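PDB 5VQH: tudor and KH domain-containing protein homolog from Bombyx mori, which takes part in primary piRNA biogenesis and transposon repression in the germline, its Tudor domain binding symmetrically methylated Siwi and Ago3. Local coordinates for residues Arg35-Phe40 against Asp110-Asp115; Ala46-Leu51 against Leu114-Ser119; Ala81-Arg84 against Trp89-Ala92; Thr198-Ala201 against Lys205-Glu208. One frame throughout, in Å; residues are numbered along the deposited sequence.

Contact 1: residues Arg35-Phe40 against Asp110-Asp115; sequences RFWVQF and DVFYLD. With 2MR (n3, n4-dimethylarginine), chain C.
Gln39 reaches from strand 35-40 to the backbone of Asp115, just past the end of strand 108-113. From CB the chain runs out extended (chi2 158°). CG passes the carbonyl oxygen of Asp115 at van der Waals distance, CD lies a little closer to it, and the tip closes the gap: Gln39 NE2 donates to Asp115 O at 2.6 Å, with an N-H...O angle of 155°. The acceptor lies almost in the amide plane, and the donor comes in nearly along the C=O axis, so this bond helps fix the turn of the Gln39 amide. The carboxylate of Asp115 is engaged with Arg91.

Two residues back, Trp37 meets Phe112 in an offset edge-to-face pair. The CE1-CZ edge of Phe112 is directed at the indole face near its five-membered ring, with centroids 5.3 Å apart and planes at 60°; Trp37 NE1 is 3.7 Å from Phe112 CZ. Beside Phe112, Tyr113 turns to the ligand, its CG 3.4 Å from the methyl CQ1 of the dimethylarginine. One polar and one aromatic contact thus join strand 35-40 to the Tudor sheet across the interior of this extended Tudor domain, beside its dimethylarginine pocket.

Contact 2: residues Ala46-Leu51 against Leu114-Ser119; sequences AQLDDL and LDYGDS. With 2MR (n3, n4-dimethylarginine), chain C.
Leu48 on helix 43-59 has CG anti to the backbone N (chi1 178°), which carries both methyls toward the loop 114-119, while Tyr116 has CG anti to its own carbonyl carbon (chi1 -70°), which sends the ring between that leucine and the ligand. The loop joins two strands of the Tudor sheet and supplies part of the aromatic cage that holds the dimethylarginine.

The two methyls of Leu48 divide the work. CD1 presses on the CB of Asp115 at 3.5 Å and also rides against its carboxylate carbon, the two side chains sliding past each other in opposite directions; the charge of Asp115 is met by Arg91 through a salt bridge. CD2 comes obliquely to the phenol end of Tyr116, 3.8 Å from its OH, a van der Waals contact that continues onto CZ.

The flat guanidinium of the ligand lies over one face of the Tyr116 ring, with Tyr116 CG 3.5 Å from the ligand's CZ, offset toward the rim. A serine in place of Tyr116 would probably leave this guanidinium without its aromatic wall and open a gap beside Leu48 CD2.

Asp118 faces the methylated nitrogen with both carboxylate oxygens. The ligand's NH2 donates to Asp118 OD2 at 3.0 Å with an N-H...O angle of 157°, and its bond to OD1 of the same aspartate is weak.

Contact 3: residues Ala81-Arg84 against Trp89-Ala92; sequences AVFR and WYRA. With 2MR (n3, n4-dimethylarginine), chain C.
Val82 pushes its CG2 methyl onto the face of the Trp89 indole, a bump set on a flat plate. The methyl is 3.4 Å from the centroid of the six-membered ring and close to its normal, a CH-pi contact, shifted toward the CE2-CZ2 side of that ring, where Val82 CG2 is 3.2 Å from Trp89 CE2. With CG anti to the carbonyl carbon (chi1 -72°), the indole leans back beside the Ala81 backbone, CE3 lying 3.5 Å from Ala81 N.

Ala81 and Tyr90 form an antiparallel hydrogen-bonded pair, Ala81 N to Tyr90 O and Tyr90 N to Ala81 O both at 2.9 Å. This is the turn end of the Tudor beta hairpin of strands 78-82 and 89-98. On the same face of the sheet as Tyr90, the methyls of Ala81 and Ala92 meet at 4.2 Å.

Phe83 sets its CB against the CD2-CE2 side of the Tyr90 ring, 3.5 Å from CE2, and the two rings diverge, nearly perpendicular, to make walls of the dimethylarginine pocket. The ligand's NH1 sits over the centre of the Tyr90 ring and over the rim of the Phe83 face. Tyr90 OH is hydrogen-bonded to Asp86 OD1 and lies 3.0 Å from the ligand's CD. With an alanine here the ligand's NH1 is likely to lose the ring face beneath it, Phe83 CB its neighbour and Asp86 its hydroxyl partner.

Contact 4: residues Thr198-Ala201 against Lys205-Glu208; sequences TATA and KDKE
Thr198 and Lys207 stand on the same face of a two-stranded pairing and cross at an angle, their CB atoms 4.1 Å apart. The lysine continues past this point and bends at its last torsion, while Thr200 CG2 packs obliquely against its aliphatic part, 4.1 Å from Lys207 CG.

While the Thr200 methyl packs on the lysine, its hydroxyl turns to the backbone of Lys205. OG1 stands between the backbone N and the carbonyl carbon (chi1 45°), which directs it at the chain before Lys207, and it donates to Lys205 O at 2.9 Å, well above the carbonyl plane. Asp206 crosses this threonine too, its OD1 3.2 Å from Thr200 OG1, and its CB leans on the Thr198 carbonyl oxygen.

Beneath the side chains, the backbones of Thr198 and Lys207 exchange two hydrogen bonds of unequal quality. Thr198 N to Lys207 O is short and nearly straight, 2.7 Å at 174°; Lys207 N to Thr198 O is longer, 3.2 Å, and bent to 136°. All of it lies at the surface, where strands 187-198 and 207-217 are joined by a short connection: the tip of an antiparallel beta hairpin.

How the contacts relate
Contacts 1, 2 and 3 are buried and cluster round the dimethylarginine, whereas contact 4 lies on the surface, its centre about 28 Å from that of contact 3. Contacts 1 and 2 share Leu114 and Asp115: one ties this turn to strand 35-40, the other to the helix that follows. Contact 3 is nested within both chain loops and joins them through the Arg91-Asp115 salt bridge and the bond from Tyr113 OH to Val82 O. Chemistry follows position: contact 1 joins an aromatic pair to one amide-to-backbone bond, contact 2 is leucine packing, contact 3 combines strand pairing with aromatic packing, while contact 4 uses backbone bonds and a threonine hydroxyl among charged neighbours.

Contact 1: residues Arg35-Phe40 against Asp110-Asp115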
loop_
_atom_site.group_PDB
_atom_site.type_symbol
_atom_site.label_atom_id
_atom_site.label_comp_id
_atom_site.label_asym_id
_atom_site.label_seq_id
_atom_site.Cartn_x
_atom_site.Cartn_y
_atom_site.Cartn_z
ATOM N N ARG A 35 -3.338 9.263 3.149
ATOM C CA ARG A 35 -3.106 8.267 2.129
ATOM C C ARG A 35 -2.157 7.204 2.637
ATOM O O ARG A 35 -0.920 7.375 2.604
ATOM C CB ARG A 35 -2.512 8.906 0.881
ATOM C CG ARG A 35 -2.624 8.095 -0.410
ATOM C CD ARG A 35 -2.130 8.934 -1.581
ATOM N NE ARG A 35 -1.446 8.156 -2.616
ATOM C CZ ARG A 35 -2.055 7.564 -3.647
ATOM N NH1 ARG A 35 -3.386 7.624 -3.785
ATOM N NH2 ARG A 35 -1.331 6.890 -4.546
ATOM N N PHE A 36 -2.741 6.096 3.097
ATOM C CA PHE A 36 -1.969 4.942 3.526
ATOM C C PHE A 36 -2.664 3.645 3.155
ATOM O O PHE A 36 -3.762 3.669 2.628
ATOM C CB PHE A 36 -1.645 5.034 5.017
ATOM C CG PHE A 36 -2.820 5.094 5.887
ATOM C CD1 PHE A 36 -3.276 3.947 6.502
ATOM C CD2 PHE A 36 -3.456 6.305 6.130
ATOM C CE1 PHE A 36 -4.381 3.984 7.333
ATOM C CE2 PHE A 36 -4.588 6.366 6.944
ATOM C CZ PHE A 36 -5.049 5.187 7.548
ATOM N N TRP A 37 -1.989 2.530 3.393
ATOM C CA TRP A 37 -2.430 1.222 2.985
ATOM C C TRP A 37 -2.489 0.252 4.180
ATOM O O TRP A 37 -1.597 0.197 5.007
ATOM C CB TRP A 37 -1.522 0.724 1.833
ATOM C CG TRP A 37 -1.758 1.567 0.535
ATOM C CD1 TRP A 37 -2.677 1.315 -0.453
ATOM C CD2 TRP A 37 -1.094 2.761 0.143
ATOM N NE1 TRP A 37 -2.621 2.287 -1.408
ATOM C CE2 TRP A 37 -1.661 3.181 -1.061
ATOM C CE3 TRP A 37 -0.059 3.508 0.684
ATOM C CZ2 TRP A 37 -1.234 4.317 -1.715
ATOM C CZ3 TRP A 37 0.350 4.636 0.050
ATOM C CH2 TRP A 37 -0.209 5.030 -1.140
ATOM N N VAL A 38 -3.578 -0.486 4.311
ATOM C CA VAL A 38 -3.644 -1.521 5.334
ATOM C C VAL A 38 -3.823 -2.896 4.713
ATOM O O VAL A 38 -4.271 -3.011 3.580
ATOM C CB VAL A 38 -4.741 -1.262 6.381
ATOM C CG1 VAL A 38 -4.653 0.157 6.879
ATOM C CG2 VAL A 38 -6.117 -1.445 5.805
ATOM N N GLN A 39 -3.408 -3.911 5.465
ATOM C CA GLN A 39 -3.661 -5.311 5.179
ATOM C C GLN A 39 -4.513 -5.852 6.310
ATOM O O GLN A 39 -4.341 -5.464 7.460
ATOM C CB GLN A 39 -2.368 -6.088 5.145
ATOM C CG GLN A 39 -1.353 -5.554 4.163
ATOM C CD GLN A 39 0.036 -5.990 4.518
ATOM O OE1 GLN A 39 0.412 -6.029 5.697
ATOM N NE2 GLN A 39 0.813 -6.312 3.515
ATOM N N PHE A 40 -5.455 -6.716 5.980
ATOM C CA PHE A 40 -6.403 -7.259 6.965
ATOM C C PHE A 40 -5.701 -8.404 7.654
ATOM O O PHE A 40 -4.984 -9.185 7.011
ATOM C CB PHE A 40 -7.679 -7.716 6.274
ATOM C CG PHE A 40 -8.590 -6.582 5.866
ATOM C CD1 PHE A 40 -8.121 -5.299 5.699
ATOM C CD2 PHE A 40 -9.912 -6.805 5.642
ATOM C CE1 PHE A 40 -8.964 -4.271 5.327
ATOM C CE2 PHE A 40 -10.766 -5.777 5.270
ATOM C CZ PHE A 40 -10.291 -4.516 5.113
ATOM N N ASP A 110 7.704 3.567 -12.423
ATOM C CA ASP A 110 7.200 3.864 -11.126
ATOM C C ASP A 110 6.262 2.713 -10.880
ATOM O O ASP A 110 5.250 2.624 -11.563
ATOM C CB ASP A 110 6.443 5.189 -11.175
ATOM C CG ASP A 110 5.713 5.508 -9.892
ATOM O OD1 ASP A 110 5.886 4.766 -8.909
ATOM O OD2 ASP A 110 4.938 6.501 -9.893
ATOM N N VAL A 111 6.594 1.832 -9.930
ATOM C CA VAL A 111 5.749 0.662 -9.589
ATOM C C VAL A 111 5.109 0.704 -8.203
ATOM O O VAL A 111 5.687 1.183 -7.241
ATOM C CB VAL A 111 6.503 -0.662 -9.738
ATOM C CG1 VAL A 111 7.103 -0.759 -11.133
ATOM C CG2 VAL A 111 7.588 -0.827 -8.708
ATOM N N PHE A 112 3.878 0.234 -8.138
ATOM C CA PHE A 112 3.091 0.176 -6.915
ATOM C C PHE A 112 3.022 -1.282 -6.464
ATOM O O PHE A 112 2.439 -2.127 -7.174
ATOM C CB PHE A 112 1.729 0.688 -7.231
ATOM C CG PHE A 112 0.733 0.506 -6.137
ATOM C CD1 PHE A 112 0.736 1.336 -5.035
ATOM C CD2 PHE A 112 -0.269 -0.440 -6.240
ATOM C CE1 PHE A 112 -0.224 1.196 -4.049
ATOM C CE2 PHE A 112 -1.232 -0.568 -5.249
ATOM C CZ PHE A 112 -1.212 0.248 -4.166
ATOM N N TYR A 113 3.663 -1.576 -5.320
ATOM C CA TYR A 113 3.683 -2.911 -4.724
ATOM C C TYR A 113 2.307 -3.232 -4.140
ATOM O O TYR A 113 1.889 -2.700 -3.100
ATOM C CB TYR A 113 4.779 -2.990 -3.683
ATOM C CG TYR A 113 6.155 -2.876 -4.310
ATOM C CD1 TYR A 113 6.762 -3.975 -4.893
ATOM C CD2 TYR A 113 6.811 -1.681 -4.350
ATOM C CE1 TYR A 113 7.996 -3.887 -5.475
ATOM C CE2 TYR A 113 8.051 -1.564 -4.943
ATOM C CZ TYR A 113 8.635 -2.665 -5.502
ATOM O OH TYR A 113 9.870 -2.532 -6.085
ATOM N N LEU A 114 1.599 -4.111 -4.856
ATOM C CA LEU A 114 0.150 -4.299 -4.721
ATOM C C LEU A 114 -0.322 -4.901 -3.380
ATOM O O LEU A 114 -1.447 -4.708 -2.997
ATOM C CB LEU A 114 -0.329 -5.217 -5.852
ATOM C CG LEU A 114 -0.490 -4.583 -7.209
ATOM C CD1 LEU A 114 -0.531 -5.636 -8.293
ATOM C CD2 LEU A 114 -1.737 -3.768 -7.248
ATOM N N ASP A 115 0.529 -5.687 -2.742
ATOM C CA ASP A 115 0.262 -6.295 -1.432
ATOM C C ASP A 115 0.711 -5.465 -0.199
ATOM O O ASP A 115 0.543 -5.887 0.929
ATOM C CB ASP A 115 0.927 -7.676 -1.423
ATOM C CG ASP A 115 0.329 -8.594 -2.492
ATOM O OD1 ASP A 115 -0.892 -8.727 -2.475
ATOM O OD2 ASP A 115 1.054 -9.178 -3.330
HETATM N N 2MR C . 10.496 -7.111 5.463
HETATM C CA 2MR C . 11.111 -6.558 4.243
HETATM C CB 2MR C . 10.028 -5.912 3.386
HETATM C CG 2MR C . 8.798 -6.800 3.200
HETATM C CD 2MR C . 8.118 -6.337 1.926
HETATM N NE 2MR C . 7.640 -4.989 2.107
HETATM C CZ 2MR C . 7.231 -4.277 1.081
HETATM N NH1 2MR C . 7.302 -4.787 -0.060
HETATM C CQ1 2MR C . 6.890 -4.160 -1.297
HETATM N NH2 2MR C . 6.762 -3.039 1.245
HETATM C CQ2 2MR C . 6.675 -2.371 2.535
HETATM C C 2MR C . 12.214 -5.530 4.462
HETATM O O 2MR C . 12.629 -4.798 3.543
HETATM O OXT 2MR C . 12.753 -5.386 5.563
#

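Contact 2: residues Ala46-Leu51 against Leu114-Ser119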
loop_
_atom_site.group_PDB
_atom_site.type_symbol
_atom_site.label_atom_id
_atom_site.label_comp_id
_atom_site.label_asym_id
_atom_site.label_seq_id
_atom_site.Cartn_x
_atom_site.Cartn_y
_atom_site.Cartn_z
ATOM N N ALA A 46 -0.527 -15.031 5.845
ATOM C CA ALA A 46 0.391 -16.161 5.772
ATOM C C ALA A 46 0.433 -16.672 4.333
ATOM O O ALA A 46 1.464 -17.131 3.864
ATOM C CB ALA A 46 -0.060 -17.253 6.723
ATOM N N GLN A 47 -0.688 -16.589 3.629
ATOM C CA GLN A 47 -0.697 -16.889 2.214
ATOM C C GLN A 47 0.233 -15.928 1.447
ATOM O O GLN A 47 0.980 -16.358 0.557
ATOM C CB GLN A 47 -2.102 -16.860 1.668
ATOM C CG GLN A 47 -2.962 -18.030 2.097
ATOM C CD GLN A 47 -4.329 -17.971 1.437
ATOM O OE1 GLN A 47 -5.091 -17.031 1.638
ATOM N NE2 GLN A 47 -4.640 -18.961 0.638
ATOM N N LEU A 48 0.216 -14.650 1.838
ATOM C CA LEU A 48 1.115 -13.638 1.289
ATOM C C LEU A 48 2.538 -13.969 1.554
ATOM O O LEU A 48 3.320 -14.036 0.615
ATOM C CB LEU A 48 0.810 -12.240 1.841
ATOM C CG LEU A 48 1.708 -11.080 1.380
ATOM C CD1 LEU A 48 1.711 -10.881 -0.137
ATOM C CD2 LEU A 48 1.268 -9.797 2.054
ATOM N N ASP A 49 2.876 -14.173 2.829
ATOM C CA ASP A 49 4.200 -14.686 3.209
ATOM C C ASP A 49 4.669 -15.839 2.314
ATOM O O ASP A 49 5.809 -15.894 1.900
ATOM C CB ASP A 49 4.193 -15.183 4.644
ATOM C CG ASP A 49 4.120 -14.057 5.681
ATOM O OD1 ASP A 49 4.193 -12.855 5.328
ATOM O OD2 ASP A 49 3.991 -14.399 6.891
ATOM N N ASP A 50 3.796 -16.781 2.044
ATOM C CA ASP A 50 4.188 -17.951 1.281
ATOM C C ASP A 50 4.443 -17.574 -0.143
ATOM O O ASP A 50 5.347 -18.126 -0.793
ATOM C CB ASP A 50 3.070 -19.003 1.325
ATOM C CG ASP A 50 2.962 -19.655 2.677
ATOM O OD1 ASP A 50 4.026 -19.723 3.330
ATOM O OD2 ASP A 50 1.837 -20.064 3.091
ATOM N N LEU A 51 3.604 -16.660 -0.634
ATOM C CA LEU A 51 3.722 -16.173 -1.997
ATOM C C LEU A 51 5.028 -15.401 -2.227
ATOM O O LEU A 51 5.662 -15.554 -3.259
ATOM C CB LEU A 51 2.507 -15.332 -2.364
ATOM C CG LEU A 51 2.473 -14.716 -3.763
ATOM C CD1 LEU A 51 2.603 -15.791 -4.813
ATOM C CD2 LEU A 51 1.199 -13.923 -4.005
ATOM N N LEU A 114 1.599 -4.111 -4.856
ATOM C CA LEU A 114 0.150 -4.299 -4.721
ATOM C C LEU A 114 -0.322 -4.901 -3.380
ATOM O O LEU A 114 -1.447 -4.708 -2.997
ATOM C CB LEU A 114 -0.329 -5.217 -5.852
ATOM C CG LEU A 114 -0.490 -4.583 -7.209
ATOM C CD1 LEU A 114 -0.531 -5.636 -8.293
ATOM C CD2 LEU A 114 -1.737 -3.768 -7.248
ATOM N N ASP A 115 0.529 -5.687 -2.742
ATOM C CA ASP A 115 0.262 -6.295 -1.432
ATOM C C ASP A 115 0.711 -5.465 -0.199
ATOM O O ASP A 115 0.543 -5.887 0.929
ATOM C CB ASP A 115 0.927 -7.676 -1.423
ATOM C CG ASP A 115 0.329 -8.594 -2.492
ATOM O OD1 ASP A 115 -0.892 -8.727 -2.475
ATOM O OD2 ASP A 115 1.054 -9.178 -3.330
ATOM N N TYR A 116 1.227 -4.269 -0.440
ATOM C CA TYR A 116 1.898 -3.488 0.577
ATOM C C TYR A 116 1.544 -2.023 0.491
ATOM O O TYR A 116 1.228 -1.429 1.505
ATOM C CB TYR A 116 3.410 -3.676 0.446
ATOM C CG TYR A 116 3.843 -5.061 0.853
ATOM C CD1 TYR A 116 3.983 -5.409 2.191
ATOM C CD2 TYR A 116 4.049 -6.039 -0.085
ATOM C CE1 TYR A 116 4.377 -6.693 2.559
ATOM C CE2 TYR A 116 4.439 -7.306 0.267
ATOM C CZ TYR A 116 4.589 -7.644 1.583
ATOM O OH TYR A 116 4.958 -8.948 1.906
ATOM N N GLY A 117 1.612 -1.448 -0.720
ATOM C CA GLY A 117 1.098 -0.112 -0.992
ATOM C C GLY A 117 2.171 0.932 -1.204
ATOM O O GLY A 117 1.879 2.086 -1.558
ATOM N N ASP A 118 3.418 0.555 -1.005
ATOM C CA ASP A 118 4.472 1.473 -1.346
ATOM C C ASP A 118 4.813 1.459 -2.824
ATOM O O ASP A 118 4.435 0.554 -3.574
ATOM C CB ASP A 118 5.717 1.242 -0.496
ATOM C CG ASP A 118 6.168 -0.212 -0.430
ATOM O OD1 ASP A 118 7.349 -0.398 -0.122
ATOM O OD2 ASP A 118 5.391 -1.150 -0.628
ATOM N N SER A 119 5.505 2.512 -3.233
ATOM C CA SER A 119 5.849 2.772 -4.619
ATOM C C SER A 119 7.344 3.081 -4.709
ATOM O O SER A 119 7.837 3.884 -3.938
ATOM C CB SER A 119 5.044 3.960 -5.120
ATOM O OG SER A 119 3.848 3.538 -5.723
HETATM N N 2MR C . 10.496 -7.111 5.463
HETATM C CA 2MR C . 11.111 -6.558 4.243
HETATM C CB 2MR C . 10.028 -5.912 3.386
HETATM C CG 2MR C . 8.798 -6.800 3.200
HETATM C CD 2MR C . 8.118 -6.337 1.926
HETATM N NE 2MR C . 7.640 -4.989 2.107
HETATM C CZ 2MR C . 7.231 -4.277 1.081
HETATM N NH1 2MR C . 7.302 -4.787 -0.060
HETATM C CQ1 2MR C . 6.890 -4.160 -1.297
HETATM N NH2 2MR C . 6.762 -3.039 1.245
HETATM C CQ2 2MR C . 6.675 -2.371 2.535
HETATM C C 2MR C . 12.214 -5.530 4.462
HETATM O O 2MR C . 12.629 -4.798 3.543
HETATM O OXT 2MR C . 12.753 -5.386 5.563
#

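Contact 3: residues Ala81-Arg84 against Trp89-Ala92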
loop_
_atom_site.group_PDB
_atom_site.type_symbol
_atom_site.label_atom_id
_atom_site.label_comp_id
_atom_site.label_asym_id
_atom_site.label_seq_id
_atom_site.Cartn_x
_atom_site.Cartn_y
_atom_site.Cartn_z
ATOM N N ALA A 81 8.417 -7.819 -9.556
ATOM C CA ALA A 81 9.424 -6.772 -9.336
ATOM C C ALA A 81 10.167 -6.925 -8.020
ATOM O O ALA A 81 9.576 -7.183 -6.990
ATOM C CB ALA A 81 8.783 -5.389 -9.369
ATOM N N VAL A 82 11.465 -6.707 -8.058
ATOM C CA VAL A 82 12.242 -6.737 -6.862
ATOM C C VAL A 82 11.937 -5.468 -6.097
ATOM O O VAL A 82 11.624 -4.472 -6.678
ATOM C CB VAL A 82 13.744 -6.825 -7.191
ATOM C CG1 VAL A 82 14.590 -6.529 -5.958
ATOM C CG2 VAL A 82 14.070 -8.194 -7.814
ATOM N N PHE A 83 11.983 -5.555 -4.784
ATOM C CA PHE A 83 11.908 -4.410 -3.899
ATOM C C PHE A 83 13.339 -4.111 -3.477
ATOM O O PHE A 83 14.014 -4.974 -2.938
ATOM C CB PHE A 83 11.093 -4.800 -2.701
ATOM C CG PHE A 83 10.914 -3.732 -1.675
ATOM C CD1 PHE A 83 10.457 -2.474 -2.017
ATOM C CD2 PHE A 83 11.097 -4.029 -0.323
ATOM C CE1 PHE A 83 10.213 -1.502 -1.040
ATOM C CE2 PHE A 83 10.862 -3.066 0.648
ATOM C CZ PHE A 83 10.410 -1.790 0.284
ATOM N N ARG A 84 13.816 -2.903 -3.747
ATOM C CA ARG A 84 15.239 -2.619 -3.565
ATOM C C ARG A 84 15.731 -2.831 -2.131
ATOM O O ARG A 84 16.842 -3.281 -1.942
ATOM C CB ARG A 84 15.592 -1.210 -4.055
ATOM C CG ARG A 84 15.058 -0.051 -3.219
ATOM C CD ARG A 84 15.362 1.255 -3.955
ATOM N NE ARG A 84 14.994 2.488 -3.235
ATOM C CZ ARG A 84 15.802 3.193 -2.433
ATOM N NH1 ARG A 84 17.047 2.791 -2.178
ATOM N NH2 ARG A 84 15.352 4.308 -1.859
ATOM N N TRP A 89 11.028 -10.632 -4.395
ATOM C CA TRP A 89 10.130 -10.408 -5.528
ATOM C C TRP A 89 8.690 -10.219 -5.087
ATOM O O TRP A 89 8.170 -10.950 -4.224
ATOM C CB TRP A 89 10.227 -11.566 -6.547
ATOM C CG TRP A 89 11.534 -11.543 -7.313
ATOM C CD1 TRP A 89 12.730 -12.055 -6.911
ATOM C CD2 TRP A 89 11.779 -10.923 -8.572
ATOM N NE1 TRP A 89 13.703 -11.814 -7.849
ATOM C CE2 TRP A 89 13.144 -11.119 -8.881
ATOM C CE3 TRP A 89 10.980 -10.229 -9.477
ATOM C CZ2 TRP A 89 13.714 -10.642 -10.034
ATOM C CZ3 TRP A 89 11.551 -9.772 -10.612
ATOM C CH2 TRP A 89 12.910 -9.980 -10.885
ATOM N N TYR A 90 8.033 -9.251 -5.726
ATOM C CA TYR A 90 6.697 -8.811 -5.340
ATOM C C TYR A 90 5.830 -8.562 -6.584
ATOM O O TYR A 90 6.310 -8.422 -7.719
ATOM C CB TYR A 90 6.805 -7.557 -4.462
ATOM C CG TYR A 90 7.544 -7.805 -3.172
ATOM C CD1 TYR A 90 6.895 -8.355 -2.093
ATOM C CD2 TYR A 90 8.901 -7.519 -3.032
ATOM C CE1 TYR A 90 7.556 -8.612 -0.903
ATOM C CE2 TYR A 90 9.580 -7.782 -1.845
ATOM C CZ TYR A 90 8.888 -8.325 -0.773
ATOM O OH TYR A 90 9.476 -8.619 0.453
ATOM N N ARG A 91 4.537 -8.543 -6.360
ATOM C CA ARG A 91 3.603 -8.231 -7.383
ATOM C C ARG A 91 3.442 -6.737 -7.326
ATOM O O ARG A 91 3.154 -6.179 -6.247
ATOM C CB ARG A 91 2.262 -8.907 -7.122
ATOM C CG ARG A 91 2.355 -10.403 -6.979
ATOM C CD ARG A 91 1.000 -11.111 -6.830
ATOM N NE ARG A 91 0.182 -10.744 -5.673
ATOM C CZ ARG A 91 -1.043 -11.228 -5.439
ATOM N NH1 ARG A 91 -1.611 -12.101 -6.281
ATOM N NH2 ARG A 91 -1.727 -10.830 -4.381
ATOM N N ALA A 92 3.613 -6.090 -8.479
ATOM C CA ALA A 92 3.484 -4.650 -8.571
ATOM C C ALA A 92 2.747 -4.272 -9.847
ATOM O O ALA A 92 2.722 -5.039 -10.807
ATOM C CB ALA A 92 4.848 -4.042 -8.576
HETATM N N 2MR C . 10.496 -7.111 5.463
HETATM C CA 2MR C . 11.111 -6.558 4.243
HETATM C CB 2MR C . 10.028 -5.912 3.386
HETATM C CG 2MR C . 8.798 -6.800 3.200
HETATM C CD 2MR C . 8.118 -6.337 1.926
HETATM N NE 2MR C . 7.640 -4.989 2.107
HETATM C CZ 2MR C . 7.231 -4.277 1.081
HETATM N NH1 2MR C . 7.302 -4.787 -0.060
HETATM C CQ1 2MR C . 6.890 -4.160 -1.297
HETATM N NH2 2MR C . 6.762 -3.039 1.245
HETATM C CQ2 2MR C . 6.675 -2.371 2.535
HETATM C C 2MR C . 12.214 -5.530 4.462
HETATM O O 2MR C . 12.629 -4.798 3.543
HETATM O OXT 2MR C . 12.753 -5.386 5.563
#

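Contact 4: residues Thr198-Ala201 against Lys205-Glu208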
loop_
_atom_site.group_PDB
_atom_site.type_symbol
_atom_site.label_atom_id
_atom_site.label_comp_id
_atom_site.label_asym_id
_atom_site.label_seq_id
_atom_site.Cartn_x
_atom_site.Cartn_y
_atom_site.Cartn_z
ATOM N N THR A 198 -14.368 7.571 -5.256
ATOM C CA THR A 198 -13.386 7.558 -6.318
ATOM C C THR A 198 -14.104 7.334 -7.637
ATOM O O THR A 198 -14.953 6.459 -7.752
ATOM C CB THR A 198 -12.331 6.461 -6.082
ATOM O OG1 THR A 198 -11.263 7.013 -5.317
ATOM C CG2 THR A 198 -11.757 5.907 -7.396
ATOM N N ALA A 199 -13.735 8.133 -8.628
ATOM C CA ALA A 199 -14.350 8.087 -9.942
ATOM C C ALA A 199 -13.983 6.820 -10.694
ATOM O O ALA A 199 -12.916 6.226 -10.483
ATOM C CB ALA A 199 -13.916 9.298 -10.753
ATOM N N THR A 200 -14.879 6.435 -11.598
ATOM C CA THR A 200 -14.708 5.243 -12.404
ATOM C C THR A 200 -15.187 5.483 -13.827
ATOM O O THR A 200 -15.710 6.544 -14.154
ATOM C CB THR A 200 -15.522 4.105 -11.796
ATOM O OG1 THR A 200 -16.824 4.609 -11.459
ATOM C CG2 THR A 200 -14.815 3.545 -10.523
ATOM N N ALA A 201 -14.992 4.488 -14.681
ATOM C CA ALA A 201 -15.567 4.513 -16.019
ATOM C C ALA A 201 -17.000 5.021 -15.935
ATOM O O ALA A 201 -17.715 4.685 -15.012
ATOM C CB ALA A 201 -15.538 3.121 -16.629
ATOM N N LYS A 205 -20.346 2.029 -11.157
ATOM C CA LYS A 205 -20.428 2.296 -9.728
ATOM C C LYS A 205 -19.132 2.977 -9.268
ATOM O O LYS A 205 -18.053 2.639 -9.732
ATOM C CB LYS A 205 -20.643 0.955 -9.015
ATOM C CG LYS A 205 -20.684 1.014 -7.507
ATOM C CD LYS A 205 -22.025 1.429 -6.991
ATOM C CE LYS A 205 -21.861 1.936 -5.571
ATOM N NZ LYS A 205 -23.223 2.134 -5.021
ATOM N N ASP A 206 -19.234 3.969 -8.396
ATOM C CA ASP A 206 -18.026 4.569 -7.810
ATOM C C ASP A 206 -17.430 3.709 -6.697
ATOM O O ASP A 206 -18.173 3.076 -5.927
ATOM C CB ASP A 206 -18.331 5.931 -7.214
ATOM C CG ASP A 206 -18.517 6.996 -8.256
ATOM O OD1 ASP A 206 -18.050 6.832 -9.430
ATOM O OD2 ASP A 206 -19.154 7.996 -7.868
ATOM N N LYS A 207 -16.093 3.723 -6.617
ATOM C CA LYS A 207 -15.360 3.072 -5.550
ATOM C C LYS A 207 -15.313 4.042 -4.396
ATOM O O LYS A 207 -15.517 5.231 -4.555
ATOM C CB LYS A 207 -13.931 2.723 -5.964
ATOM C CG LYS A 207 -13.748 1.699 -7.074
ATOM C CD LYS A 207 -12.272 1.659 -7.488
ATOM C CE LYS A 207 -12.016 0.927 -8.807
ATOM N NZ LYS A 207 -12.219 -0.555 -8.706
ATOM N N GLU A 208 -15.035 3.511 -3.228
ATOM C CA GLU A 208 -15.042 4.257 -1.996
ATOM C C GLU A 208 -13.808 3.921 -1.201
ATOM O O GLU A 208 -13.602 2.754 -0.824
ATOM C CB GLU A 208 -16.262 3.866 -1.157
ATOM C CG GLU A 208 -17.471 4.676 -1.495
ATOM C CD GLU A 208 -18.681 4.302 -0.679
ATOM O OE1 GLU A 208 -18.507 3.623 0.357
ATOM O OE2 GLU A 208 -19.807 4.733 -1.079
#